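O-succinylbenzoate synthase (Synechococcus elongatus, PDB 2OZT) catalyses the metal-dependent dehydration of 2-succinyl-6-hydroxy-2,4-cyclohexadiene-1-carboxylate to 2-succinylbenzoate, a step on the way to phylloquinone. Local coordinates at residues 8-14 / 26-32; 45-49 / 86-91; 56-61 / 83-87; 100-104 / 310-315; 120-124 / 153-159. One frame throughout, in Å; residues are numbered along the deposited sequence.

In the fold
The chain opens with the hairpin of contact 1, which pairs strands 3-20 and 23-36 across their short turn. Strand 42-47 then adds to the same sheet, and helix 85-97 returns to lie on it in contact 2. Contact 3 closes a shorter loop inside that of contact 2; both end on helix 85-97 and share Ala86 and Ala87. Contacts 1, 2 and 3 touch one another and tie together the sheet and helices of the N-terminal domain. Contact 4 closes the longest loop, bringing the C-terminal helix 312-320 back to the linker after helix 85-97. The barrel lies within that loop, and contact 5 joins its first two helices, its centre about 40 Å from that of contact 3.

Contact 1 of 5, residues 8-14 / 26-32; sequences RIYEEPL and RSRSGIY
Residues 8-14 and 26-32 are extended antiparallel strands, their axes 4.2 Å apart at closest and their directions 150° apart. Arg8 pairs with Tyr32 (Arg8 N to Tyr32 O 3.0 Å, Tyr32 N to Arg8 O 2.8 Å). Ile9 faces Ile31 as a non-hydrogen-bonded pair, CA-CA 4.5 Å. Tyr10 N reaches Gly30 O at 2.8 Å and Gly30 N returns to Tyr10 O at 3.1 Å. With chi1 p, the Tyr10 ring folds across Gly30, whose CA sits 3.8 Å from the ring centroid as a CH-pi contact; a CB there would clash. The ring's other face meets Tyr32 in an offset stack, centroids 4.4 Å apart, planes at 20°. Tyr10 OH bonds Glu46. Glu11 lies opposite Ser29, OE2 to OG 2.7 Å. Glu12 N bonds Arg28 O (2.7 Å), Arg28 N bonds Glu12 O (2.9 Å), and Glu12 OE1 salt-bridges Arg304. After Pro13, opposite Ser27, Leu14 N bonds Arg26 O (3.0 Å). This is the N-terminal beta hairpin of the enolase-superfamily capping domain.

Contact 2 of 5, residues 45-49 / 86-91; sequences GEIAP and AAQFGF
Strand 45-47 runs almost antiparallel to helix 86-91, at 172°, with the short axes only 6.3 Å apart; residues 48-49 continue as loop. The close approach depends on two glycines. Glu46 CA and Gly90 CA are 4.7 Å apart, Gly45 CA stands 3.7 Å from Gly90 O, and a CB on either glycine would clash. Inside the helix, Gly90 N bonds Ala86 O (2.9 Å) and Phe91 N bonds Ala87 O (2.9 Å), but no hydrogen bond crosses between segments. Ile47, chi1 m and chi2 t, lies along the helix: CG2 is 4.2 Å from Ala86 CB, CD1 4.2 Å from Ala87 CB and 3.8 Å from Phe91 CE2, and CG1 3.9 Å from Gly90 CA. Pro49 CD meets Ala86 CB at 3.9 Å. Phe89, chi1 t, brings its ring edge to Glu46 O (CD2 to O 3.4 Å). The CA-to-CB bond of Glu46 points away from the helix; its carboxylate bonds Tyr10 OH, Gly276 N and Ala279 N. The result is tight helix-on-sheet packing in the alpha+beta N-terminal domain of the enolase superfamily.

Contact 3 of 5, residues 56-61 / 83-87; sequences ETLNAD and ALPAA
Two helix starts meet here through one carboxylate. Glu56 precedes helix 58-67 in an extended conformation, with its CA 5.6 Å from that of Leu84, and sends a straight side chain (chi1 t, chi2 t) to the first turn of helix 85-97. There Glu56 OE1 accepts from Ala86 N at 2.8 Å (N-H...O 160°), and Glu56 OE2 accepts from Ala87 N at 3.1 Å (155°). The carboxylate thus satisfies two amides of the first turn, which have no preceding helical carbonyls to bind. Leu84 is the N-cap residue, but its apolar side chain offers no acceptor. Pro85 has no amide hydrogen to give, and its CD lies 3.3 Å from Glu56 OE1. Glu56 OE2 also stands only 2.5 Å from Asp61 OD1 (Asp61 chi1 m), so one of the two acids probably carries a proton. Helix 58-67 is capped locally: Thr57, chi1 p, accepts from Ala60 N through OG1 at 3.1 Å, while Asp61 N bonds Thr57 O at 3.1 Å. Leu84 CD2 makes an apolar contact with Ala60 CB (3.8 Å), and Leu84 CD2 and Ala87 CB pack against Asp61 OD1 at 3.7 and 3.5 Å. Pro49 borders both acid side chains. A carboxylate distant in sequence thus accepts from first-turn amides of helix 85-97, tying the starts of two helices together in the enolase-type N-terminal domain.

Contact 4 of 5, residues 100-104 / 310-315; sequences RLPYR and TTLTAY
This is a mainly apolar surface contact between the loop after helix 85-97 and the start of the C-terminal helix 312-320, with no direct hydrogen bond between the segments. Residues 100-104 are irregular and largely extended, with a cis peptide between Leu101 and Pro102; the nearest CA atoms are those of Pro102 and Thr311, 5.3 Å apart. Leu101 (chi1 m, chi2 t) lays CD1 over one face of the Tyr315 ring, 3.9 Å from its centroid and 5° off the normal, a CH-pi contact, while its CD2 is 3.6 Å from Tyr315 OH. Leu101 CB also meets Leu312 CD1 at 4.2 Å. Helix 312-320 begins with an N-cap: Thr311, chi1 p, accepts from Ala314 N through OG1 at 3.1 Å. In enolase-superfamily enzymes the chain returns from the barrel to the N-terminal domain, and here its final helix packs against the connection from that domain to the barrel. Tyr44 of strand 42-47 borders Leu101, Leu312 and Tyr315. Pro102 CB packs against Thr310 O at 3.3 Å. One water bridges the segments, accepting from Tyr103 N at 2.8 Å and hydrogen-bonded to Tyr315 OH at 2.9 Å; the Tyr103 ring stacks on His285.

Contact 5 of 5, residues 120-124 / 153-159; sequences ALEQW and ALLAALP
Ala153 begins the segment near the end of helix 144-157, its CB 4.0 Å from Leu121 CD2. The short axes of 120-124, a weakly bonded helix, and 153-157 stand 10.0 Å apart, both running the same way and crossing at -25°. Leu154 (chi1 t, chi2 p) comes next, its CA nearest that of Leu121, 5.8 Å away: its CB lies 3.7 Å from Leu121 CD2, CD1 3.8 Å from Trp124 CD1, and CD2 4.3 Å from Ala120 CB. One turn on, Ala157 N bonds Ala153 O (3.0 Å), and Ala157 O lies 3.4 Å from Trp124 CZ2. Leu158 N still bonds Leu154 O (2.9 Å), but the backbone leaves the helix here. Leu158 CD2 sits over one face of Trp124 (chi1 p), a CH-pi contact 4.0 Å from the five-membered ring's centroid. Pro159 CD closes on Trp124 CZ3 at 3.5 Å. Phe135 of strand 134-138 touches Trp124 and Leu158 from the barrel wall. Such near-parallel packing of successive outer helices is characteristic of the TIM-barrel-like C-terminal domain of the mandelate racemase/muconate lactonizing enzyme family.

Contact 1 of 5, residues 8-14 / 26-32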
# COMPACT_ATOMS: atom_id res chain seq x y z
N ARG A 8 -12.53 -15.00 11.70
CA ARG A 8 -13.17 -15.66 10.57
C ARG A 8 -12.35 -15.42 9.33
O ARG A 8 -11.95 -14.28 9.09
CB ARG A 8 -14.57 -15.11 10.31
CG ARG A 8 -15.53 -15.49 11.48
CD ARG A 8 -16.95 -14.91 11.37
NE ARG A 8 -17.82 -15.38 12.47
CZ ARG A 8 -19.12 -15.07 12.62
NH1 ARG A 8 -19.75 -14.30 11.73
NH2 ARG A 8 -19.81 -15.55 13.66
N ILE A 9 -12.16 -16.47 8.53
CA ILE A 9 -11.58 -16.32 7.19
C ILE A 9 -12.58 -15.69 6.26
O ILE A 9 -13.79 -15.86 6.42
CB ILE A 9 -11.13 -17.67 6.65
CG1 ILE A 9 -10.05 -17.46 5.57
CG2 ILE A 9 -12.33 -18.48 6.09
CD1 ILE A 9 -9.33 -18.74 5.13
N TYR A 10 -12.05 -14.94 5.28
CA TYR A 10 -12.85 -14.45 4.15
C TYR A 10 -12.15 -14.76 2.85
O TYR A 10 -10.96 -14.89 2.86
CB TYR A 10 -13.14 -12.95 4.28
CG TYR A 10 -12.00 -11.98 3.96
CD1 TYR A 10 -11.64 -11.69 2.65
CD2 TYR A 10 -11.30 -11.35 4.99
CE1 TYR A 10 -10.65 -10.78 2.36
CE2 TYR A 10 -10.29 -10.41 4.71
CZ TYR A 10 -9.97 -10.13 3.39
OH TYR A 10 -8.99 -9.20 3.10
N GLU A 11 -12.91 -14.96 1.77
CA GLU A 11 -12.32 -15.13 0.43
C GLU A 11 -13.28 -14.41 -0.52
O GLU A 11 -14.34 -14.96 -0.84
CB GLU A 11 -12.14 -16.62 0.07
CG GLU A 11 -11.63 -16.91 -1.37
CD GLU A 11 -10.73 -18.16 -1.46
OE1 GLU A 11 -11.22 -19.33 -1.52
OE2 GLU A 11 -9.50 -17.98 -1.48
N GLU A 12 -12.90 -13.21 -0.95
CA GLU A 12 -13.77 -12.27 -1.66
C GLU A 12 -13.36 -12.11 -3.13
O GLU A 12 -12.25 -11.71 -3.44
CB GLU A 12 -13.75 -10.92 -0.94
CG GLU A 12 -14.71 -9.89 -1.47
CD GLU A 12 -14.58 -8.55 -0.79
OE1 GLU A 12 -14.32 -8.51 0.45
OE2 GLU A 12 -14.76 -7.53 -1.51
N PRO A 13 -14.26 -12.45 -4.07
CA PRO A 13 -13.90 -12.21 -5.46
C PRO A 13 -13.58 -10.73 -5.76
O PRO A 13 -14.22 -9.82 -5.22
CB PRO A 13 -15.18 -12.64 -6.21
CG PRO A 13 -15.79 -13.70 -5.28
CD PRO A 13 -15.58 -13.11 -3.93
N LEU A 14 -12.61 -10.51 -6.64
CA LEU A 14 -12.30 -9.14 -7.05
C LEU A 14 -13.46 -8.66 -7.92
O LEU A 14 -14.19 -9.49 -8.48
CB LEU A 14 -10.97 -9.09 -7.80
CG LEU A 14 -9.70 -9.44 -6.99
CD1 LEU A 14 -8.44 -9.30 -7.83
CD2 LEU A 14 -9.59 -8.50 -5.75
N ARG A 26 -7.86 -13.32 -9.05
CA ARG A 26 -9.33 -13.37 -9.13
C ARG A 26 -10.10 -13.16 -7.81
O ARG A 26 -11.31 -12.94 -7.80
CB ARG A 26 -9.78 -14.67 -9.82
CG ARG A 26 -9.26 -14.73 -11.25
CD ARG A 26 -9.45 -16.10 -11.90
NE ARG A 26 -8.73 -16.14 -13.18
CZ ARG A 26 -9.10 -15.48 -14.28
NH1 ARG A 26 -10.19 -14.72 -14.29
NH2 ARG A 26 -8.37 -15.58 -15.38
N SER A 27 -9.36 -13.17 -6.70
CA SER A 27 -9.99 -13.05 -5.41
C SER A 27 -8.91 -12.58 -4.43
O SER A 27 -7.73 -12.61 -4.76
CB SER A 27 -10.52 -14.41 -4.95
OG SER A 27 -9.45 -15.29 -4.66
N ARG A 28 -9.37 -12.11 -3.27
CA ARG A 28 -8.48 -11.82 -2.13
C ARG A 28 -9.04 -12.55 -0.92
O ARG A 28 -10.24 -12.57 -0.74
CB ARG A 28 -8.44 -10.31 -1.80
CG ARG A 28 -7.45 -9.53 -2.67
CD ARG A 28 -6.08 -9.80 -2.14
NE ARG A 28 -5.65 -8.91 -1.05
CZ ARG A 28 -4.84 -9.27 -0.04
NH1 ARG A 28 -4.42 -8.33 0.80
NH2 ARG A 28 -4.50 -10.55 0.14
N SER A 29 -8.14 -13.08 -0.10
CA SER A 29 -8.54 -13.79 1.14
C SER A 29 -7.86 -13.10 2.32
O SER A 29 -6.85 -12.41 2.16
CB SER A 29 -8.11 -15.24 1.07
OG SER A 29 -8.84 -15.90 0.03
N GLY A 30 -8.41 -13.33 3.51
CA GLY A 30 -7.80 -12.77 4.75
C GLY A 30 -8.58 -13.23 5.93
O GLY A 30 -9.40 -14.16 5.84
N ILE A 31 -8.31 -12.58 7.06
CA ILE A 31 -8.97 -12.88 8.32
C ILE A 31 -9.55 -11.62 8.88
O ILE A 31 -8.89 -10.56 8.88
CB ILE A 31 -7.95 -13.40 9.29
CG1 ILE A 31 -7.48 -14.82 8.93
CG2 ILE A 31 -8.49 -13.41 10.73
CD1 ILE A 31 -6.15 -15.17 9.63
N TYR A 32 -10.79 -11.72 9.36
CA TYR A 32 -11.36 -10.65 10.21
C TYR A 32 -11.34 -11.06 11.67
O TYR A 32 -11.65 -12.20 12.01
CB TYR A 32 -12.80 -10.33 9.83
CG TYR A 32 -12.96 -9.80 8.43
CD1 TYR A 32 -12.15 -8.77 7.97
CD2 TYR A 32 -13.92 -10.31 7.57
CE1 TYR A 32 -12.27 -8.29 6.70
CE2 TYR A 32 -14.06 -9.81 6.27
CZ TYR A 32 -13.24 -8.78 5.86
OH TYR A 32 -13.37 -8.27 4.57
O HOH W 1 -15.03 -9.72 2.59

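Contact 2 of 5, residues 45-49 / 86-91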
# COMPACT_ATOMS: atom_id res chain seq x y z
N GLY A 45 -10.55 -5.97 13.39
CA GLY A 45 -9.27 -5.80 12.68
C GLY A 45 -9.29 -6.77 11.51
O GLY A 45 -10.13 -7.67 11.40
N GLU A 46 -8.32 -6.54 10.63
CA GLU A 46 -8.19 -7.37 9.42
C GLU A 46 -6.74 -7.73 9.18
O GLU A 46 -5.86 -6.87 9.21
CB GLU A 46 -8.76 -6.61 8.23
CG GLU A 46 -8.57 -7.33 6.88
CD GLU A 46 -9.25 -6.61 5.72
OE1 GLU A 46 -10.01 -5.61 5.89
OE2 GLU A 46 -8.97 -7.06 4.55
N ILE A 47 -6.51 -9.02 8.91
CA ILE A 47 -5.18 -9.57 8.56
C ILE A 47 -5.25 -10.09 7.13
O ILE A 47 -5.95 -11.07 6.84
CB ILE A 47 -4.84 -10.77 9.47
CG1 ILE A 47 -4.91 -10.33 10.96
CG2 ILE A 47 -3.52 -11.42 9.17
CD1 ILE A 47 -4.78 -11.49 11.97
N ALA A 48 -4.54 -9.43 6.21
CA ALA A 48 -4.63 -9.79 4.80
C ALA A 48 -3.27 -9.70 4.10
O ALA A 48 -3.09 -8.84 3.25
CB ALA A 48 -5.64 -8.85 4.11
N PRO A 49 -2.33 -10.61 4.40
CA PRO A 49 -1.08 -10.58 3.66
C PRO A 49 -1.35 -10.78 2.15
O PRO A 49 -2.38 -11.40 1.75
CB PRO A 49 -0.30 -11.74 4.23
CG PRO A 49 -1.38 -12.72 4.76
CD PRO A 49 -2.41 -11.75 5.33
N ALA A 86 1.42 -8.60 8.87
CA ALA A 86 -0.03 -8.35 8.69
C ALA A 86 -0.84 -8.76 9.93
O ALA A 86 -1.82 -8.09 10.27
CB ALA A 86 -0.55 -9.04 7.39
N ALA A 87 -0.43 -9.87 10.57
CA ALA A 87 -1.08 -10.25 11.84
C ALA A 87 -0.84 -9.19 12.92
O ALA A 87 -1.79 -8.86 13.65
CB ALA A 87 -0.57 -11.62 12.29
N GLN A 88 0.38 -8.68 13.03
CA GLN A 88 0.66 -7.57 13.95
C GLN A 88 -0.27 -6.39 13.67
O GLN A 88 -0.85 -5.79 14.60
CB GLN A 88 2.11 -7.11 13.88
CG GLN A 88 3.18 -8.15 14.25
CD GLN A 88 4.59 -7.58 14.07
OE1 GLN A 88 4.97 -7.11 12.98
NE2 GLN A 88 5.39 -7.68 15.13
N PHE A 89 -0.44 -6.01 12.41
CA PHE A 89 -1.34 -4.91 12.07
C PHE A 89 -2.76 -5.23 12.47
O PHE A 89 -3.46 -4.41 13.11
CB PHE A 89 -1.29 -4.64 10.54
CG PHE A 89 -2.42 -3.79 10.03
CD1 PHE A 89 -2.34 -2.41 10.04
CD2 PHE A 89 -3.61 -4.37 9.55
CE1 PHE A 89 -3.35 -1.61 9.53
CE2 PHE A 89 -4.65 -3.57 9.06
CZ PHE A 89 -4.53 -2.19 9.04
N GLY A 90 -3.21 -6.44 12.14
CA GLY A 90 -4.61 -6.78 12.45
C GLY A 90 -4.92 -6.76 13.94
O GLY A 90 -5.94 -6.16 14.33
N PHE A 91 -4.06 -7.39 14.72
CA PHE A 91 -4.32 -7.41 16.17
C PHE A 91 -4.17 -6.03 16.78
O PHE A 91 -4.97 -5.65 17.61
CB PHE A 91 -3.45 -8.42 16.85
CG PHE A 91 -3.99 -9.83 16.74
CD1 PHE A 91 -5.03 -10.23 17.62
CD2 PHE A 91 -3.56 -10.71 15.74
CE1 PHE A 91 -5.56 -11.53 17.55
CE2 PHE A 91 -4.10 -11.99 15.63
CZ PHE A 91 -5.09 -12.39 16.55

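Contact 3 of 5, residues 56-61 / 83-87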
# COMPACT_ATOMS: atom_id res chain seq x y z
N GLU A 56 5.19 -13.65 4.56
CA GLU A 56 4.03 -14.02 5.40
C GLU A 56 2.95 -14.64 4.52
O GLU A 56 2.63 -14.14 3.41
CB GLU A 56 3.48 -12.76 6.07
CG GLU A 56 2.24 -13.00 6.92
CD GLU A 56 1.86 -11.72 7.70
OE1 GLU A 56 2.21 -10.63 7.19
OE2 GLU A 56 1.18 -11.82 8.76
N THR A 57 2.38 -15.74 5.01
CA THR A 57 1.26 -16.39 4.31
C THR A 57 0.01 -16.38 5.19
O THR A 57 0.10 -16.39 6.40
CB THR A 57 1.57 -17.87 3.96
OG1 THR A 57 1.74 -18.62 5.17
CG2 THR A 57 2.85 -17.95 3.06
N LEU A 58 -1.14 -16.39 4.55
CA LEU A 58 -2.38 -16.44 5.29
C LEU A 58 -2.39 -17.72 6.12
O LEU A 58 -2.88 -17.72 7.27
CB LEU A 58 -3.57 -16.40 4.35
CG LEU A 58 -4.92 -16.36 5.06
CD1 LEU A 58 -5.03 -15.11 5.95
CD2 LEU A 58 -6.07 -16.41 4.05
N ASN A 59 -1.89 -18.83 5.59
CA ASN A 59 -1.87 -20.06 6.42
C ASN A 59 -1.10 -19.90 7.70
O ASN A 59 -1.50 -20.43 8.77
CB ASN A 59 -1.31 -21.23 5.61
CG ASN A 59 -2.28 -21.71 4.56
OD1 ASN A 59 -3.44 -21.29 4.49
ND2 ASN A 59 -1.79 -22.60 3.67
N ALA A 60 -0.01 -19.16 7.66
CA ALA A 60 0.76 -18.93 8.88
C ALA A 60 0.00 -18.03 9.86
O ALA A 60 0.08 -18.20 11.10
CB ALA A 60 2.13 -18.30 8.51
N ASP A 61 -0.75 -17.05 9.35
CA ASP A 61 -1.56 -16.17 10.20
C ASP A 61 -2.69 -16.99 10.86
O ASP A 61 -3.07 -16.76 12.03
CB ASP A 61 -2.18 -15.06 9.37
CG ASP A 61 -1.14 -14.07 8.84
OD1 ASP A 61 -0.13 -13.82 9.54
OD2 ASP A 61 -1.39 -13.52 7.76
N ALA A 83 7.75 -11.98 12.08
CA ALA A 83 7.66 -12.54 10.73
C ALA A 83 6.22 -12.53 10.20
O ALA A 83 5.97 -12.90 9.06
CB ALA A 83 8.23 -13.95 10.70
N LEU A 84 5.26 -12.13 11.04
CA LEU A 84 3.84 -12.05 10.60
C LEU A 84 3.33 -10.60 10.74
O LEU A 84 2.46 -10.29 11.58
CB LEU A 84 2.98 -12.96 11.47
CG LEU A 84 3.38 -14.45 11.49
CD1 LEU A 84 2.51 -15.23 12.50
CD2 LEU A 84 3.32 -15.06 10.09
N PRO A 85 3.87 -9.68 9.93
CA PRO A 85 3.51 -8.26 10.12
C PRO A 85 2.06 -7.92 9.83
O PRO A 85 1.50 -7.04 10.49
CB PRO A 85 4.43 -7.52 9.15
CG PRO A 85 4.85 -8.56 8.13
CD PRO A 85 4.89 -9.89 8.89
N ALA A 86 1.42 -8.60 8.87
CA ALA A 86 -0.03 -8.35 8.69
C ALA A 86 -0.84 -8.76 9.93
O ALA A 86 -1.82 -8.09 10.27
CB ALA A 86 -0.55 -9.04 7.39
N ALA A 87 -0.43 -9.87 10.57
CA ALA A 87 -1.08 -10.25 11.84
C ALA A 87 -0.84 -9.19 12.92
O ALA A 87 -1.79 -8.86 13.65
CB ALA A 87 -0.57 -11.62 12.29

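Contact 4 of 5, residues 100-104 / 310-315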
# COMPACT_ATOMS: atom_id res chain seq x y z
N ARG A 100 -13.99 2.39 20.43
CA ARG A 100 -13.62 3.64 19.72
C ARG A 100 -14.28 3.78 18.34
O ARG A 100 -14.05 4.76 17.62
CB ARG A 100 -12.09 3.78 19.63
CG ARG A 100 -11.40 3.93 20.99
CD ARG A 100 -9.93 4.32 20.83
NE ARG A 100 -9.23 4.47 22.11
CZ ARG A 100 -8.53 3.51 22.73
NH1 ARG A 100 -8.44 2.29 22.22
NH2 ARG A 100 -7.94 3.76 23.89
N LEU A 101 -15.10 2.80 17.96
CA LEU A 101 -15.79 2.82 16.67
C LEU A 101 -17.15 3.49 16.73
O LEU A 101 -17.86 3.36 17.76
CB LEU A 101 -15.96 1.39 16.14
CG LEU A 101 -14.66 0.60 15.95
CD1 LEU A 101 -15.01 -0.83 15.50
CD2 LEU A 101 -13.83 1.30 14.87
N PRO A 102 -17.56 4.16 15.65
CA PRO A 102 -16.80 4.34 14.38
C PRO A 102 -15.78 5.47 14.43
O PRO A 102 -15.91 6.40 15.22
CB PRO A 102 -17.89 4.73 13.39
CG PRO A 102 -18.88 5.54 14.31
CD PRO A 102 -18.89 4.82 15.61
N TYR A 103 -14.79 5.43 13.54
CA TYR A 103 -13.69 6.39 13.55
C TYR A 103 -13.99 7.62 12.74
O TYR A 103 -14.70 7.54 11.74
CB TYR A 103 -12.45 5.77 12.89
CG TYR A 103 -11.70 4.78 13.72
CD1 TYR A 103 -11.28 3.56 13.16
CD2 TYR A 103 -11.35 5.05 15.04
CE1 TYR A 103 -10.54 2.67 13.89
CE2 TYR A 103 -10.63 4.18 15.78
CZ TYR A 103 -10.21 2.97 15.21
OH TYR A 103 -9.47 2.15 15.98
N ARG A 104 -13.38 8.74 13.15
CA ARG A 104 -13.40 9.98 12.39
C ARG A 104 -12.36 9.84 11.29
O ARG A 104 -11.21 9.50 11.55
CB ARG A 104 -13.04 11.15 13.31
CG ARG A 104 -12.88 12.51 12.61
CD ARG A 104 -14.21 12.96 12.01
NE ARG A 104 -15.18 13.37 13.03
CZ ARG A 104 -16.50 13.25 12.89
NH1 ARG A 104 -17.02 12.71 11.79
NH2 ARG A 104 -17.30 13.65 13.87
N THR A 310 -18.62 3.67 8.46
CA THR A 310 -18.98 4.91 9.17
C THR A 310 -19.87 4.68 10.40
O THR A 310 -20.16 5.62 11.15
CB THR A 310 -19.65 5.93 8.23
OG1 THR A 310 -20.89 5.41 7.75
CG2 THR A 310 -18.75 6.26 7.04
N THR A 311 -20.32 3.44 10.60
CA THR A 311 -21.17 3.08 11.72
C THR A 311 -20.72 1.76 12.33
O THR A 311 -20.15 0.92 11.65
CB THR A 311 -22.67 2.94 11.30
OG1 THR A 311 -22.80 1.83 10.41
CG2 THR A 311 -23.20 4.21 10.63
N LEU A 312 -20.97 1.58 13.62
CA LEU A 312 -20.67 0.32 14.28
C LEU A 312 -21.50 -0.85 13.71
O LEU A 312 -20.99 -1.96 13.53
CB LEU A 312 -20.85 0.44 15.79
CG LEU A 312 -20.39 -0.67 16.75
CD1 LEU A 312 -19.07 -1.35 16.35
CD2 LEU A 312 -20.27 -0.09 18.15
N THR A 313 -22.76 -0.59 13.38
CA THR A 313 -23.59 -1.62 12.76
C THR A 313 -23.04 -2.10 11.42
O THR A 313 -23.22 -3.27 11.06
CB THR A 313 -25.03 -1.12 12.55
OG1 THR A 313 -25.01 0.04 11.71
CG2 THR A 313 -25.66 -0.79 13.88
N ALA A 314 -22.37 -1.21 10.68
CA ALA A 314 -21.76 -1.60 9.41
C ALA A 314 -20.68 -2.67 9.61
O ALA A 314 -20.56 -3.59 8.79
CB ALA A 314 -21.17 -0.40 8.68
N TYR A 315 -19.91 -2.54 10.69
CA TYR A 315 -18.94 -3.57 11.04
C TYR A 315 -19.67 -4.86 11.37
O TYR A 315 -19.27 -5.94 10.93
CB TYR A 315 -18.10 -3.18 12.25
CG TYR A 315 -17.01 -2.15 11.97
CD1 TYR A 315 -17.29 -0.79 11.99
CD2 TYR A 315 -15.70 -2.55 11.76
CE1 TYR A 315 -16.30 0.16 11.76
CE2 TYR A 315 -14.70 -1.62 11.53
CZ TYR A 315 -14.99 -0.26 11.52
OH TYR A 315 -14.00 0.69 11.30
O HOH W 2 -15.05 3.34 11.62

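Contact 5 of 5, residues 120-124 / 153-159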
# COMPACT_ATOMS: atom_id res chain seq x y z
N ALA A 120 -3.14 5.39 -21.43
CA ALA A 120 -2.89 6.51 -20.53
C ALA A 120 -3.42 7.82 -21.09
O ALA A 120 -3.86 8.69 -20.33
CB ALA A 120 -1.43 6.62 -20.21
N LEU A 121 -3.37 7.97 -22.43
CA LEU A 121 -3.69 9.25 -23.04
C LEU A 121 -5.19 9.54 -23.05
O LEU A 121 -5.58 10.67 -23.28
CB LEU A 121 -3.14 9.28 -24.48
CG LEU A 121 -1.63 9.11 -24.59
CD1 LEU A 121 -1.28 9.11 -26.10
CD2 LEU A 121 -0.91 10.24 -23.91
N GLU A 122 -6.00 8.53 -22.74
CA GLU A 122 -7.45 8.71 -22.80
C GLU A 122 -8.07 8.47 -21.43
O GLU A 122 -9.28 8.67 -21.26
CB GLU A 122 -8.11 7.77 -23.84
CG GLU A 122 -8.00 6.29 -23.43
CD GLU A 122 -7.98 5.29 -24.59
OE1 GLU A 122 -7.77 5.69 -25.76
OE2 GLU A 122 -8.10 4.08 -24.32
N GLN A 123 -7.26 8.06 -20.46
CA GLN A 123 -7.81 7.67 -19.15
C GLN A 123 -7.64 8.69 -18.03
O GLN A 123 -8.20 8.50 -16.94
CB GLN A 123 -7.18 6.36 -18.65
CG GLN A 123 -7.63 5.13 -19.45
CD GLN A 123 -7.01 3.84 -18.93
OE1 GLN A 123 -6.22 3.84 -17.98
NE2 GLN A 123 -7.36 2.73 -19.57
N TRP A 124 -6.90 9.75 -18.25
CA TRP A 124 -6.65 10.72 -17.16
C TRP A 124 -7.78 11.72 -17.01
O TRP A 124 -8.03 12.24 -15.89
CB TRP A 124 -5.31 11.46 -17.36
CG TRP A 124 -5.19 12.32 -18.60
CD1 TRP A 124 -4.62 11.99 -19.79
CD2 TRP A 124 -5.63 13.68 -18.72
NE1 TRP A 124 -4.67 13.07 -20.64
CE2 TRP A 124 -5.31 14.12 -20.01
CE3 TRP A 124 -6.31 14.56 -17.85
CZ2 TRP A 124 -5.62 15.40 -20.46
CZ3 TRP A 124 -6.62 15.83 -18.28
CH2 TRP A 124 -6.27 16.24 -19.59
N ALA A 153 3.76 12.68 -25.07
CA ALA A 153 2.40 13.15 -25.37
C ALA A 153 1.58 13.35 -24.08
O ALA A 153 0.81 14.32 -23.97
CB ALA A 153 1.71 12.15 -26.28
N LEU A 154 1.76 12.44 -23.12
CA LEU A 154 1.02 12.51 -21.86
C LEU A 154 1.41 13.74 -21.09
O LEU A 154 0.55 14.46 -20.54
CB LEU A 154 1.27 11.22 -21.08
CG LEU A 154 0.61 11.14 -19.69
CD1 LEU A 154 -0.94 11.23 -19.78
CD2 LEU A 154 1.05 9.85 -18.99
N LEU A 155 2.72 14.03 -21.04
CA LEU A 155 3.16 15.20 -20.30
C LEU A 155 2.68 16.49 -20.95
O LEU A 155 2.36 17.45 -20.25
CB LEU A 155 4.67 15.23 -20.17
CG LEU A 155 5.30 14.17 -19.29
CD1 LEU A 155 6.80 14.23 -19.45
CD2 LEU A 155 4.88 14.42 -17.83
N ALA A 156 2.64 16.50 -22.28
CA ALA A 156 2.09 17.66 -23.00
C ALA A 156 0.60 17.88 -22.78
O ALA A 156 0.13 19.03 -22.73
CB ALA A 156 2.39 17.52 -24.48
N ALA A 157 -0.15 16.78 -22.64
CA ALA A 157 -1.60 16.83 -22.48
C ALA A 157 -2.09 17.11 -21.04
O ALA A 157 -3.13 17.72 -20.86
CB ALA A 157 -2.19 15.54 -22.96
N LEU A 158 -1.36 16.64 -20.03
CA LEU A 158 -1.84 16.80 -18.64
C LEU A 158 -1.95 18.27 -18.28
O LEU A 158 -1.11 19.08 -18.67
CB LEU A 158 -0.90 16.09 -17.66
CG LEU A 158 -0.99 14.56 -17.64
CD1 LEU A 158 0.18 13.99 -16.84
CD2 LEU A 158 -2.28 14.15 -16.98
N PRO A 159 -3.00 18.65 -17.54
CA PRO A 159 -3.14 20.09 -17.23
C PRO A 159 -2.11 20.60 -16.25
O PRO A 159 -1.49 19.81 -15.51
CB PRO A 159 -4.54 20.17 -16.58
CG PRO A 159 -5.24 18.90 -16.99
CD PRO A 159 -4.13 17.86 -17.01